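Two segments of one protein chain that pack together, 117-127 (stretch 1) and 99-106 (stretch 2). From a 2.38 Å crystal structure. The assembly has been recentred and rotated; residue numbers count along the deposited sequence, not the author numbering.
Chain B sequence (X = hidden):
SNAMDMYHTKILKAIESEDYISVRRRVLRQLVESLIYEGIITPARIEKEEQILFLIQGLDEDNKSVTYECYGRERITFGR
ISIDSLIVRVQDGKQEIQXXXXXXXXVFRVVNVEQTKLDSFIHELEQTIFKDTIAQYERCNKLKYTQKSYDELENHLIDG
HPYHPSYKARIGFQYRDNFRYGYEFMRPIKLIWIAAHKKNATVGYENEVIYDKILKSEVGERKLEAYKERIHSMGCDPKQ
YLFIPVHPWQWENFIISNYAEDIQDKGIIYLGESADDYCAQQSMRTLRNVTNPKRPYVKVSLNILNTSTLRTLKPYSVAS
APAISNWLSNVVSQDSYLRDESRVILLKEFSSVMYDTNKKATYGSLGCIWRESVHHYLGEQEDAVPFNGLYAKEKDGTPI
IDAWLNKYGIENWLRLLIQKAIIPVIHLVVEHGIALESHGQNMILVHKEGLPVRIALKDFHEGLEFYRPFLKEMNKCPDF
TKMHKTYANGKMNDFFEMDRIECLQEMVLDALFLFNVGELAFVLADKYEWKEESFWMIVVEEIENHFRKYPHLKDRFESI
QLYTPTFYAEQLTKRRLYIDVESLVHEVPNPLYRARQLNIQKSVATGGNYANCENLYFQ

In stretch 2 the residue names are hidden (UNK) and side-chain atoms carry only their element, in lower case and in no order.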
# COMPACT_ATOMS: atom_id res chain seq x y z
N LYS B 117 7.05 7.97 10.87
CA LYS B 117 6.68 6.81 11.67
C LYS B 117 5.34 7.08 12.34
O LYS B 117 4.48 6.21 12.34
CB LYS B 117 7.77 6.46 12.69
CG LYS B 117 9.17 6.38 12.10
CD LYS B 117 9.47 4.99 11.56
CE LYS B 117 9.46 3.98 12.68
NZ LYS B 117 9.78 2.57 12.28
N LEU B 118 5.15 8.29 12.86
CA LEU B 118 3.87 8.70 13.45
C LEU B 118 2.67 8.47 12.51
O LEU B 118 1.65 7.93 12.90
CB LEU B 118 3.92 10.17 13.84
CG LEU B 118 2.65 10.68 14.55
CD1 LEU B 118 2.37 9.79 15.76
CD2 LEU B 118 2.79 12.14 14.97
N ASP B 119 2.79 8.89 11.25
CA ASP B 119 1.71 8.66 10.30
C ASP B 119 1.37 7.17 10.10
O ASP B 119 0.21 6.80 10.14
CB ASP B 119 2.04 9.32 8.95
CG ASP B 119 2.19 10.85 9.07
OD1 ASP B 119 1.44 11.46 9.89
OD2 ASP B 119 3.06 11.42 8.36
N SER B 120 2.38 6.32 9.84
CA SER B 120 2.12 4.88 9.75
C SER B 120 1.44 4.30 10.99
O SER B 120 0.51 3.51 10.90
CB SER B 120 3.43 4.14 9.52
OG SER B 120 3.91 4.53 8.26
N PHE B 121 1.94 4.70 12.15
CA PHE B 121 1.41 4.21 13.41
C PHE B 121 -0.06 4.60 13.57
O PHE B 121 -0.89 3.76 13.94
CB PHE B 121 2.26 4.74 14.56
CG PHE B 121 1.91 4.17 15.90
CD1 PHE B 121 1.71 2.80 16.06
CD2 PHE B 121 1.82 4.99 17.01
CE1 PHE B 121 1.41 2.26 17.31
CE2 PHE B 121 1.52 4.47 18.26
CZ PHE B 121 1.33 3.09 18.41
N ILE B 122 -0.38 5.86 13.27
CA ILE B 122 -1.77 6.34 13.35
C ILE B 122 -2.65 5.50 12.43
O ILE B 122 -3.75 5.09 12.82
CB ILE B 122 -1.89 7.80 12.91
CG1 ILE B 122 -1.61 8.73 14.08
CG2 ILE B 122 -3.29 8.08 12.38
CD1 ILE B 122 -1.12 10.13 13.63
N HIS B 123 -2.14 5.23 11.21
CA HIS B 123 -2.86 4.43 10.21
C HIS B 123 -3.12 3.02 10.73
O HIS B 123 -4.20 2.49 10.54
CB HIS B 123 -2.06 4.34 8.90
CG HIS B 123 -2.77 3.58 7.82
ND1 HIS B 123 -4.05 3.87 7.42
CD2 HIS B 123 -2.35 2.56 7.04
CE1 HIS B 123 -4.40 3.06 6.44
NE2 HIS B 123 -3.39 2.25 6.19
N GLU B 124 -2.14 2.44 11.39
CA GLU B 124 -2.29 1.10 11.92
C GLU B 124 -3.28 1.03 13.06
O GLU B 124 -4.00 0.02 13.21
CB GLU B 124 -0.94 0.55 12.41
CG GLU B 124 -0.10 0.11 11.27
CD GLU B 124 1.32 -0.17 11.69
OE1 GLU B 124 1.47 -0.82 12.76
OE2 GLU B 124 2.25 0.27 10.96
N LEU B 125 -3.28 2.09 13.87
CA LEU B 125 -4.22 2.19 14.98
C LEU B 125 -5.66 2.28 14.45
O LEU B 125 -6.56 1.64 14.99
CB LEU B 125 -3.91 3.38 15.90
CG LEU B 125 -2.64 3.10 16.72
CD1 LEU B 125 -2.22 4.31 17.53
CD2 LEU B 125 -2.87 1.94 17.66
N GLU B 126 -5.87 3.09 13.41
CA GLU B 126 -7.17 3.24 12.79
C GLU B 126 -7.61 1.95 12.11
O GLU B 126 -8.78 1.59 12.12
CB GLU B 126 -7.15 4.39 11.76
CG GLU B 126 -7.10 5.75 12.42
CD GLU B 126 -6.93 6.90 11.42
OE1 GLU B 126 -6.56 6.65 10.25
OE2 GLU B 126 -7.17 8.06 11.82
N GLN B 127 -6.67 1.26 11.48
CA GLN B 127 -7.02 0.01 10.82
C GLN B 127 -7.36 -1.05 11.86
O GLN B 127 -8.21 -1.89 11.61
CB GLN B 127 -5.92 -0.46 9.88
CG GLN B 127 -5.87 0.35 8.61
CD GLN B 127 -7.22 0.48 7.95
OE1 GLN B 127 -7.86 -0.52 7.59
NE2 GLN B 127 -7.67 1.70 7.80
N UNK B 99 -10.93 10.82 18.45
CA UNK B 99 -10.04 10.68 17.32
C UNK B 99 -8.66 10.28 17.79
O UNK B 99 -7.93 11.12 18.35
o UNK B 99 -8.97 11.95 15.57
c UNK B 99 -9.94 12.03 16.59
N UNK B 100 -8.27 9.05 17.50
CA UNK B 100 -6.96 8.59 17.90
C UNK B 100 -5.90 9.44 17.18
O UNK B 100 -4.87 9.80 17.76
c UNK B 100 -6.62 6.75 16.20
c UNK B 100 -5.60 6.55 18.42
c UNK B 100 -6.79 7.06 17.67
N UNK B 101 -6.16 9.83 15.93
CA UNK B 101 -5.21 10.68 15.22
C UNK B 101 -4.98 12.01 15.94
O UNK B 101 -3.84 12.47 16.07
c UNK B 101 -5.65 10.92 13.75
N UNK B 102 -6.07 12.64 16.40
CA UNK B 102 -5.98 13.92 17.09
C UNK B 102 -5.22 13.79 18.42
O UNK B 102 -4.35 14.62 18.74
c UNK B 102 -7.38 14.54 17.33
c UNK B 102 -7.34 16.01 17.74
o UNK B 102 -9.72 15.87 18.09
n UNK B 102 -8.68 17.77 18.76
c UNK B 102 -8.69 16.54 18.21
N UNK B 103 -5.57 12.75 19.19
CA UNK B 103 -4.86 12.50 20.43
C UNK B 103 -3.36 12.43 20.11
O UNK B 103 -2.57 13.17 20.69
c UNK B 103 -3.72 11.09 24.56
c UNK B 103 -4.49 10.78 22.29
c UNK B 103 -4.54 11.46 23.49
c UNK B 103 -2.77 9.36 23.21
c UNK B 103 -5.36 11.21 21.12
c UNK B 103 -2.83 10.05 24.42
c UNK B 103 -3.59 9.73 22.15
N UNK B 104 -2.96 11.58 19.18
CA UNK B 104 -1.53 11.44 18.89
C UNK B 104 -0.91 12.71 18.30
O UNK B 104 0.22 13.09 18.64
c UNK B 104 -0.99 7.69 17.83
c UNK B 104 -1.24 10.21 18.02
c UNK B 104 -0.44 8.82 19.94
c UNK B 104 -1.35 8.86 18.74
N UNK B 105 -1.63 13.40 17.42
CA UNK B 105 -1.09 14.64 16.86
C UNK B 105 -0.84 15.69 17.95
O UNK B 105 0.19 16.36 17.94
o UNK B 105 -2.87 14.07 12.37
c UNK B 105 -1.98 15.20 15.75
o UNK B 105 -3.95 15.32 13.84
c UNK B 105 -1.76 14.53 14.41
c UNK B 105 -2.94 14.66 13.47
N UNK B 106 -1.79 15.84 18.87
CA UNK B 106 -1.69 16.88 19.89
C UNK B 106 -0.59 16.56 20.91
O UNK B 106 0.21 17.40 21.28
c UNK B 106 -4.09 17.56 19.50
c UNK B 106 -3.05 17.14 20.55
o UNK B 106 -6.01 18.99 19.41
o UNK B 106 -5.85 17.62 21.11
c UNK B 106 -5.41 18.09 20.05
O HOH W 1 -8.35 8.76 13.85

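Position 99 carries one side-chain carbon followed by one oxygen, and it touches nothing on stretch 1. The oxygen accepts a hydrogen bond from the backbone N of position 102, 3.1 Å away. A short hydroxyl just before a helix is a classic N-cap, satisfying an amide that has no carbonyl of its own turn to bind; this is Ser-99, bonded through OG.

Position 100 has three carbons, one bearing the other two, so it branches at CB. It points toward stretch 1, its branches lying near Leu-125 and the aliphatic part of Glu-126. This is Val-100: CG2 is 4.2 Å from Leu-125 CD1, and CG1 is 3.9 Å from Glu-126 CG. A compact apolar group suits this buried place.

Position 101 has a single carbon, CB, 3.9 Å from Ile-122 CG2 and 3.8 Å from Glu-126 OE2. It is Ala-101. Here the backbones come nearest, its CA lying 5.8 Å from Ile-122 CA, and the small methyl, directed sideways, packs beside the close approach against Ile-122 CG2.

Position 102 shows three carbons in a row, the third carrying one oxygen and one nitrogen. It points away from stretch 1 and is partly exposed, as suits a polar amide: Gln-102. Its NE2 donates to an oxygen of position 106 at 3.0 Å, one helical turn on.

Position 103 has one carbon and then a six-carbon ring with no heteroatom, out of reach of stretch 1. It is Phe-103, an apolar ring buried away from this contact.

Position 104 has four carbons, forked at the second, pointing toward stretch 1, where the side chain sits as a knob among Leu-118, Phe-121, Ile-122 and Leu-125. This is Leu-104. Its CD1 lies 3.6 Å from Leu-125 CD1, 3.9 Å from Ile-122 CG1 and 4.0 Å from Phe-121 CD2; the fork, set one carbon beyond CB, reaches into the hole.

Position 105 has three carbons, the third carrying two oxygens, one of which lies 4.5 Å from Ile-122 CD1. It is Glu-105, partly exposed; this loose contact, made by OE2, leaves the carboxylate unpaired with stretch 1.

Position 106 has the same atoms but is out of reach of stretch 1. It is Glu-106, whose OE2 accepts the bond from Gln-102 NE2.

The helices run nearly antiparallel, at 153°, with axes 10.0 Å apart at closest approach. No direct hydrogen bond joins them; apolar packing around Leu-104 does most of the work. One water bridges the polar margin, accepting from Ala-101 N at 3.2 Å and donating to Glu-126 OE2 at 2.5 Å.

Stretch 2, residues 99-106: SVAQFLEE
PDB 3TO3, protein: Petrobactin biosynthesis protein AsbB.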